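Local coordinates for protein profilin-2 (Acanthamoeba castellanii, PDB 1F2K) that binds monomeric actin, restraining polymerization at high concentration and enhancing it at low, and also binds PIP2 and poly-L-proline, at residues L10-V16 against T108-V113; N47-D51 against I87-T91. Residue numbers count along the deposited sequence, not the author numbering.

Contact 1: residues L10-V16 against T108-V113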
# COMPACT_ATOMS: atom_id res chain seq x y z
N LEU A 10 5.30 -0.98 10.00
CA LEU A 10 4.83 0.11 9.14
C LEU A 10 4.48 1.35 9.95
O LEU A 10 5.30 2.27 10.09
CB LEU A 10 3.63 -0.33 8.34
CG LEU A 10 4.06 -1.40 7.37
CD1 LEU A 10 2.82 -1.87 6.63
CD2 LEU A 10 5.14 -0.85 6.42
N VAL A 11 3.31 1.37 10.56
CA VAL A 11 2.94 2.56 11.32
C VAL A 11 3.88 2.91 12.48
O VAL A 11 4.28 4.09 12.63
CB VAL A 11 1.50 2.46 11.83
CG1 VAL A 11 1.14 3.70 12.61
CG2 VAL A 11 0.53 2.25 10.63
N GLY A 12 4.28 1.91 13.27
CA GLY A 12 5.14 2.20 14.39
C GLY A 12 6.47 2.92 14.10
O GLY A 12 7.10 3.52 15.00
N THR A 13 6.89 2.88 12.86
CA THR A 13 8.14 3.49 12.48
C THR A 13 8.06 4.95 12.33
O THR A 13 9.05 5.61 12.48
CB THR A 13 8.61 3.01 11.10
OG1 THR A 13 7.70 3.50 10.10
CG2 THR A 13 8.70 1.49 11.06
N GLY A 14 6.89 5.47 11.98
CA GLY A 14 6.79 6.91 11.74
C GLY A 14 6.80 7.31 10.25
O GLY A 14 6.52 8.46 9.91
N ALA A 15 7.14 6.36 9.38
CA ALA A 15 7.20 6.61 7.93
C ALA A 15 5.87 6.63 7.19
O ALA A 15 5.78 7.18 6.09
CB ALA A 15 8.11 5.59 7.29
N VAL A 16 4.84 5.99 7.74
CA VAL A 16 3.53 6.02 7.10
C VAL A 16 2.61 6.37 8.26
O VAL A 16 2.90 6.03 9.41
CB VAL A 16 3.13 4.65 6.48
CG1 VAL A 16 4.16 4.23 5.52
CG2 VAL A 16 2.94 3.58 7.56
N THR A 108 10.77 8.32 2.17
CA THR A 108 10.97 7.73 3.49
C THR A 108 9.92 6.63 3.63
O THR A 108 10.17 5.55 4.16
CB THR A 108 10.74 8.76 4.62
OG1 THR A 108 11.86 9.64 4.68
CG2 THR A 108 10.59 8.10 5.97
N ALA A 109 8.72 6.92 3.15
CA ALA A 109 7.65 5.96 3.26
C ALA A 109 7.89 4.78 2.30
O ALA A 109 7.54 3.66 2.64
CB ALA A 109 6.31 6.63 2.97
N ALA A 110 8.47 5.05 1.12
CA ALA A 110 8.66 4.01 0.13
C ALA A 110 9.68 3.03 0.68
O ALA A 110 9.54 1.83 0.49
CB ALA A 110 9.18 4.61 -1.19
N ASN A 111 10.72 3.55 1.32
CA ASN A 111 11.76 2.72 1.89
C ASN A 111 11.17 1.75 2.95
O ASN A 111 11.41 0.56 2.93
CB ASN A 111 12.86 3.60 2.53
CG ASN A 111 13.74 4.28 1.49
OD1 ASN A 111 13.68 3.97 0.28
ND2 ASN A 111 14.60 5.21 1.96
N VAL A 112 10.37 2.27 3.86
CA VAL A 112 9.83 1.40 4.86
C VAL A 112 9.00 0.28 4.26
O VAL A 112 9.28 -0.89 4.50
CB VAL A 112 9.04 2.25 5.88
CG1 VAL A 112 8.28 1.40 6.85
CG2 VAL A 112 10.06 3.12 6.65
N VAL A 113 8.01 0.64 3.43
CA VAL A 113 7.15 -0.35 2.81
C VAL A 113 7.88 -1.36 1.94
O VAL A 113 7.65 -2.54 2.06
CB VAL A 113 6.02 0.33 1.97
CG1 VAL A 113 5.02 -0.73 1.46
CG2 VAL A 113 5.26 1.30 2.83

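Contact 2: residues N47-D51 against I87-T91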
# COMPACT_ATOMS: atom_id res chain seq x y z
N ASN A 47 -5.50 -5.79 -9.15
CA ASN A 47 -5.46 -5.95 -10.61
C ASN A 47 -4.41 -5.09 -11.31
O ASN A 47 -3.78 -5.54 -12.29
CB ASN A 47 -6.81 -5.66 -11.27
CG ASN A 47 -6.74 -5.86 -12.82
OD1 ASN A 47 -6.71 -7.00 -13.31
ND2 ASN A 47 -6.69 -4.76 -13.58
N ALA A 48 -4.24 -3.86 -10.79
CA ALA A 48 -3.25 -2.89 -11.28
C ALA A 48 -1.86 -3.43 -11.45
O ALA A 48 -1.16 -3.05 -12.38
CB ALA A 48 -3.19 -1.68 -10.36
N PHE A 49 -1.46 -4.30 -10.53
CA PHE A 49 -0.13 -4.91 -10.58
C PHE A 49 -0.02 -5.77 -11.83
O PHE A 49 1.07 -5.92 -12.39
CB PHE A 49 0.11 -5.76 -9.30
CG PHE A 49 0.30 -4.93 -8.07
CD1 PHE A 49 1.50 -4.25 -7.86
CD2 PHE A 49 -0.76 -4.68 -7.20
CE1 PHE A 49 1.64 -3.33 -6.83
CE2 PHE A 49 -0.62 -3.72 -6.14
CZ PHE A 49 0.57 -3.06 -5.96
N LYS A 50 -1.14 -6.35 -12.23
CA LYS A 50 -1.20 -7.21 -13.41
C LYS A 50 -1.38 -6.33 -14.66
O LYS A 50 -0.64 -6.49 -15.63
CB LYS A 50 -2.38 -8.18 -13.32
CG LYS A 50 -2.22 -9.33 -12.30
CD LYS A 50 -1.84 -10.69 -12.93
CE LYS A 50 -0.39 -10.75 -13.45
NZ LYS A 50 -0.24 -10.40 -14.92
N ASP A 51 -2.35 -5.41 -14.60
CA ASP A 51 -2.64 -4.49 -15.70
C ASP A 51 -2.89 -3.06 -15.21
O ASP A 51 -3.98 -2.71 -14.75
CB ASP A 51 -3.87 -4.96 -16.46
CG ASP A 51 -4.17 -4.10 -17.69
OD1 ASP A 51 -5.25 -4.32 -18.29
OD2 ASP A 51 -3.34 -3.24 -18.07
N ILE A 87 2.07 4.36 -0.63
CA ILE A 87 3.07 3.44 -1.22
C ILE A 87 2.48 2.03 -1.16
O ILE A 87 2.14 1.56 -0.07
CB ILE A 87 4.37 3.42 -0.41
CG1 ILE A 87 4.92 4.84 -0.24
CG2 ILE A 87 5.37 2.57 -1.08
CD1 ILE A 87 5.41 5.49 -1.51
N THR A 88 2.30 1.35 -2.30
CA THR A 88 1.79 -0.03 -2.19
C THR A 88 2.79 -0.89 -2.88
O THR A 88 3.37 -0.47 -3.85
CB THR A 88 0.40 -0.26 -2.79
OG1 THR A 88 0.47 -0.21 -4.22
CG2 THR A 88 -0.57 0.78 -2.26
N VAL A 89 3.01 -2.08 -2.32
CA VAL A 89 3.97 -3.05 -2.83
C VAL A 89 3.36 -4.43 -2.76
O VAL A 89 2.62 -4.73 -1.80
CB VAL A 89 5.25 -3.08 -1.99
CG1 VAL A 89 6.31 -3.97 -2.68
CG2 VAL A 89 5.75 -1.69 -1.80
N LYS A 90 3.67 -5.24 -3.78
CA LYS A 90 3.15 -6.60 -3.92
C LYS A 90 4.09 -7.73 -3.56
O LYS A 90 5.20 -7.84 -4.13
CB LYS A 90 2.68 -6.83 -5.36
CG LYS A 90 2.22 -8.26 -5.65
CD LYS A 90 1.64 -8.29 -7.07
CE LYS A 90 1.23 -9.68 -7.57
NZ LYS A 90 0.48 -9.59 -8.86
N THR A 91 3.66 -8.58 -2.63
CA THR A 91 4.49 -9.74 -2.25
C THR A 91 3.86 -10.99 -2.89
O THR A 91 2.90 -10.89 -3.65
CB THR A 91 4.53 -9.93 -0.76
OG1 THR A 91 3.23 -10.33 -0.30
CG2 THR A 91 4.89 -8.62 -0.09

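Contact 1: residues L10-V16 against T108-V113
In the profilin fold the N- and C-terminal helices pack together on one face of an antiparallel sheet, and this contact illustrates how a polypeptide leaving the first helix can be fitted against the last. The N-terminal helix gives way to a type I turn from V11 to G14, whose G14 N bonds V11 O at 3.0 Å. The p rotamer of T13 lets its hydroxyl serve both sides of this bend: OG1 donates to L10 O at 2.7 Å and accepts from A15 N at 3.0 Å, forming an ST turn. G14 has a positive phi of 100°, at which a beta carbon would crowd the carbonyl oxygen of T13.

No hydrogen bond joins the two segments; shape does the work. V112, in its t rotamer, brings CG2 within 3.2 Å of A15 CB, a tight fit, while its CG1 reaches L10 CD2 at 3.9 Å. L10 (m, t) starts out sideways, yet its end swings in, so that CD2 also comes 4.2 Å from V113 CG2. V16 adopts m, turning CG1 into the gap between A109 and V113. Behind this seam A109 and V113 rest on strands 84-90 and 94-100, and L10 on A19 of strand 18-23. K115, an actin-binding site, follows on the same helix, its side chain about 6 Å from that of V112. Nearer the start of helix 106-121 two alanines allow a close approach of the loop: the CA atoms of A15 and A109 are 4.7 Å apart, and A15 O is 3.2 Å from A109 CB.

Contact 2: residues N47-D51 against I87-T91
N47-D51 carries the last part of helix 39-50 and the start of the loop beyond, meeting I87-T91 across a wide gap, the nearest CA atoms, those of F49 and K90, being 7.6 Å apart. On the helical side N47 O receives both K50 N at 2.8 Å and D51 N at 2.7 Å; on the other side the alternation of an extended strand turns T88 and K90 toward the helix and V89 away.

Large side chains must therefore bridge the space. F49, with chi1 in m, extends its ring to the strand, where K90 CB lies over one face in a CH-pi contact, 4.0 Å from the F49 ring centroid and 18° off the normal. K90 is trans at all four chi angles, so its aliphatic chain runs past the base of F49, with CD 3.7 Å from F49 CB. At the ring edge F49 CZ is 3.3 Å from T88 OG1, whose hydrogen-bonding partner is V77 O.

An aromatic residue lies at the centre of this contact, F49 also touching V77 on strand 76-81 and I95 on strand 94-100, the two neighbours of strand 84-90; in the profilin fold helix 39-50 covers the sheet face away from helix 106-121, which V89 meets.

Together the contacts show how one sheet can be covered on two faces. Both are largely buried and lie on opposite sides of the chain's centre, about 18 Å apart between centres, with contact 2 nearer the middle. Contact 1 fits the end of the first helix and the following turn against helix 106-121 through alanine, valine and leucine side chains at close range; contact 2 sets a helix on the sheet, using an aromatic ring and a long lysine chain to span a broader gap. They share no element, but strand 84-90 connects them: its I87 and V89 pack against A109, A110 and V113, with V113 CG1 3.5 Å from V89 CG2, while T88 and K90 serve contact 2.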